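Side-chain contact in glycosyl hyrolase, family 3 (Deinococcus radiodurans, PDB 3TEV), which probably hydrolyses O-glycosyl compounds: residues A[156-161]-A[212-217]. Sequence-based numbering, arbitrary orientation.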
ATOM      1  N   ARG A 156       1.983   0.201  22.210  1.00 54.32           N
ATOM      2  CA  ARG A 156       1.951  -1.232  21.893  1.00 53.34           C
ATOM      3  C   ARG A 156       1.999  -1.484  20.387  1.00 51.23           C
ATOM      4  O   ARG A 156       2.662  -2.413  19.915  1.00 51.22           O
ATOM      5  CB  ARG A 156       0.703  -1.899  22.479  1.00 54.00           C
ATOM      6  CG  ARG A 156       0.714  -3.436  22.449  1.00 56.49           C
ATOM      7  CD  ARG A 156       1.632  -4.004  23.516  1.00 60.68           C
ATOM      8  NE  ARG A 156       1.221  -3.556  24.842  1.00 64.95           N
ATOM      9  CZ  ARG A 156       0.670  -4.335  25.768  1.00 66.11           C
ATOM     10  NH1 ARG A 156       0.472  -5.631  25.545  1.00 65.38           N
ATOM     11  NH2 ARG A 156       0.327  -3.805  26.928  1.00 66.42           N
ATOM     12  N   VAL A 157       1.294  -0.659  19.630  1.00 49.20           N
ATOM     13  CA  VAL A 157       1.293  -0.798  18.176  1.00 46.97           C
ATOM     14  C   VAL A 157       2.674  -0.452  17.614  1.00 46.64           C
ATOM     15  O   VAL A 157       3.199  -1.176  16.769  1.00 46.10           O
ATOM     16  CB  VAL A 157       0.148   0.013  17.543  1.00 46.76           C
ATOM     17  CG1 VAL A 157       0.317   0.162  15.992  1.00 45.26           C
ATOM     18  CG2 VAL A 157      -1.200  -0.647  17.921  1.00 45.46           C
ATOM     19  N   THR A 158       3.270   0.629  18.118  1.00 46.80           N
ATOM     20  CA  THR A 158       4.625   1.030  17.725  1.00 47.11           C
ATOM     21  C   THR A 158       5.652  -0.086  17.950  1.00 47.32           C
ATOM     22  O   THR A 158       6.452  -0.384  17.063  1.00 47.25           O
ATOM     23  CB  THR A 158       5.062   2.302  18.487  1.00 47.29           C
ATOM     24  OG1 THR A 158       4.210   3.385  18.110  1.00 47.51           O
ATOM     25  CG2 THR A 158       6.515   2.666  18.176  1.00 47.94           C
ATOM     26  N   ARG A 159       5.631  -0.706  19.126  0.50 47.56           N
ATOM     27  CA  ARG A 159       6.618  -1.735  19.453  0.50 48.32           C
ATOM     28  C   ARG A 159       6.499  -2.992  18.574  0.50 47.79           C
ATOM     29  O   ARG A 159       7.514  -3.525  18.109  0.50 47.71           O
ATOM     30  CB  ARG A 159       6.606  -2.090  20.962  0.50 49.01           C
ATOM     31  CG  ARG A 159       7.562  -1.223  21.795  0.50 51.08           C
ATOM     32  CD  ARG A 159       7.541  -1.546  23.300  0.50 54.85           C
ATOM     33  NE  ARG A 159       8.051  -2.884  23.608  0.50 56.65           N
ATOM     34  CZ  ARG A 159       7.249  -3.986  23.706  0.50 56.74           C
ATOM     35  NH1 ARG A 159       5.899  -3.897  23.520  0.50 55.84           N
ATOM     36  NH2 ARG A 159       7.796  -5.163  24.001  0.50 57.12           N
ATOM     37  N   HIS A 160       5.274  -3.462  18.338  1.00 47.28           N
ATOM     38  CA  HIS A 160       5.109  -4.634  17.484  1.00 46.80           C
ATOM     39  C   HIS A 160       5.180  -4.306  15.995  1.00 45.78           C
ATOM     40  O   HIS A 160       5.634  -5.133  15.194  1.00 45.94           O
ATOM     41  CB  HIS A 160       3.868  -5.419  17.882  1.00 46.69           C
ATOM     42  CG  HIS A 160       4.012  -6.068  19.213  1.00 49.07           C
ATOM     43  ND1 HIS A 160       4.717  -7.240  19.387  1.00 51.08           N
ATOM     44  CD2 HIS A 160       3.617  -5.676  20.448  1.00 50.70           C
ATOM     45  CE1 HIS A 160       4.714  -7.564  20.671  1.00 52.48           C
ATOM     46  NE2 HIS A 160       4.056  -6.629  21.335  1.00 52.06           N
ATOM     47  N   GLY A 161       4.776  -3.087  15.633  1.00 44.81           N
ATOM     48  CA  GLY A 161       4.944  -2.602  14.263  1.00 43.91           C
ATOM     49  C   GLY A 161       6.411  -2.604  13.860  1.00 43.79           C
ATOM     50  O   GLY A 161       6.756  -3.017  12.758  1.00 43.35           O
ATOM     51  N   PHE A 212       3.047   5.668  12.980  1.00 40.76           N
ATOM     52  CA  PHE A 212       3.637   5.970  11.680  1.00 40.92           C
ATOM     53  C   PHE A 212       4.775   6.945  11.860  1.00 42.65           C
ATOM     54  O   PHE A 212       5.838   6.789  11.253  1.00 43.48           O
ATOM     55  CB  PHE A 212       2.624   6.610  10.736  1.00 39.61           C
ATOM     56  CG  PHE A 212       1.500   5.705  10.339  1.00 38.46           C
ATOM     57  CD1 PHE A 212       1.646   4.796   9.282  1.00 37.80           C
ATOM     58  CD2 PHE A 212       0.273   5.786  10.992  1.00 36.04           C
ATOM     59  CE1 PHE A 212       0.588   3.955   8.907  1.00 37.62           C
ATOM     60  CE2 PHE A 212      -0.786   4.957  10.628  1.00 36.47           C
ATOM     61  CZ  PHE A 212      -0.633   4.038   9.585  1.00 37.47           C
ATOM     62  N   ARG A 213       4.556   7.961  12.689  1.00 44.37           N
ATOM     63  CA  ARG A 213       5.587   8.957  12.916  1.00 46.53           C
ATOM     64  C   ARG A 213       6.811   8.304  13.551  1.00 46.68           C
ATOM     65  O   ARG A 213       7.933   8.537  13.105  1.00 47.47           O
ATOM     66  CB  ARG A 213       5.060  10.125  13.758  1.00 47.40           C
ATOM     67  CG  ARG A 213       6.043  11.301  13.935  1.00 52.51           C
ATOM     68  CD  ARG A 213       5.258  12.581  14.275  1.00 61.08           C
ATOM     69  NE  ARG A 213       6.004  13.602  15.026  1.00 68.39           N
ATOM     70  CZ  ARG A 213       5.685  14.906  15.067  1.00 71.65           C
ATOM     71  NH1 ARG A 213       4.639  15.385  14.383  1.00 72.29           N
ATOM     72  NH2 ARG A 213       6.422  15.745  15.794  1.00 72.93           N
ATOM     73  N   ALA A 214       6.597   7.469  14.558  1.00 46.71           N
ATOM     74  CA  ALA A 214       7.710   6.806  15.251  1.00 47.14           C
ATOM     75  C   ALA A 214       8.476   5.827  14.355  1.00 46.99           C
ATOM     76  O   ALA A 214       9.670   5.608  14.541  1.00 46.74           O
ATOM     77  CB  ALA A 214       7.218   6.106  16.525  1.00 46.87           C
ATOM     78  N   LEU A 215       7.791   5.273  13.359  1.00 46.65           N
ATOM     79  CA  LEU A 215       8.367   4.181  12.561  1.00 46.21           C
ATOM     80  C   LEU A 215       8.836   4.576  11.155  1.00 45.93           C
ATOM     81  O   LEU A 215       9.249   3.718  10.376  1.00 45.31           O
ATOM     82  CB  LEU A 215       7.403   2.977  12.516  1.00 45.56           C
ATOM     83  CG  LEU A 215       7.036   2.327  13.878  1.00 45.98           C
ATOM     84  CD1 LEU A 215       6.149   1.087  13.709  1.00 43.44           C
ATOM     85  CD2 LEU A 215       8.258   1.986  14.753  1.00 44.97           C
ATOM     86  N   LEU A 216       8.775   5.867  10.834  1.00 46.22           N
ATOM     87  CA  LEU A 216       9.133   6.350   9.486  1.00 46.26           C
ATOM     88  C   LEU A 216      10.472   5.894   8.925  1.00 46.85           C
ATOM     89  O   LEU A 216      10.512   5.407   7.796  1.00 46.41           O
ATOM     90  CB  LEU A 216       9.111   7.870   9.421  1.00 46.42           C
ATOM     91  CG  LEU A 216       7.803   8.589   9.175  1.00 46.08           C
ATOM     92  CD1 LEU A 216       8.174  10.031   8.882  1.00 47.14           C
ATOM     93  CD2 LEU A 216       7.005   7.956   8.030  1.00 44.86           C
ATOM     94  N   PRO A 217      11.572   6.063   9.693  1.00 47.79           N
ATOM     95  CA  PRO A 217      12.863   5.660   9.105  1.00 48.81           C
ATOM     96  C   PRO A 217      12.976   4.150   8.807  1.00 49.21           C
ATOM     97  O   PRO A 217      13.879   3.750   8.073  1.00 50.40           O
ATOM     98  CB  PRO A 217      13.916   6.089  10.157  1.00 48.84           C
ATOM     99  CG  PRO A 217      13.169   6.853  11.234  1.00 48.79           C
ATOM    100  CD  PRO A 217      11.702   6.500  11.101  1.00 48.12           C
TER
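Leu215 and Ala214, on helix 210-215, pack without any hydrogen bond, by van der Waals contact, on Thr158 and Gly161 of helix 154-169, joining two outer helices of the TIM-barrel fold of family 3 glycosidases. Helix 154-169 leads into the barrel strand 174-180, and helix 210-215 into its neighbour 221-224. Leu215 carries the contact. Its CG lies anti to its own carbonyl carbon (chi1 -60°), which sends both methyls across to the other helix, over the turn running from Thr158 to Gly161. CD1 sits 3.7 Å from Thr158 O and as close to Gly161 C, while CD2 meets Thr158 CG2 at 3.9 Å. Gly161 permits this approach: a beta-carbon there would point at Leu215 and clash with CD1. Farther along helix 154-169, Arg162 and Leu165 also touch the leucine, which is buried. Cutting Leu215 back to alanine removes both methyls and would probably leave a gap over Gly161, with Thr158 CG2 losing its CD2 partner. On Thr158 the two branches divide the work. With CG2 anti to the backbone N (OG1 chi1 -64°), the methyl reaches the neighbouring helix, whereas the hydroxyl stays beside its own backbone and hydrogen-bonds to Ala154 O, one turn earlier. Pro211 extends the apolar surface, touching both Thr158 and Val157. Toward solvent the contact narrows to a pair of methyls, Ala214 CB standing 3.9 Å from Thr158 CG2.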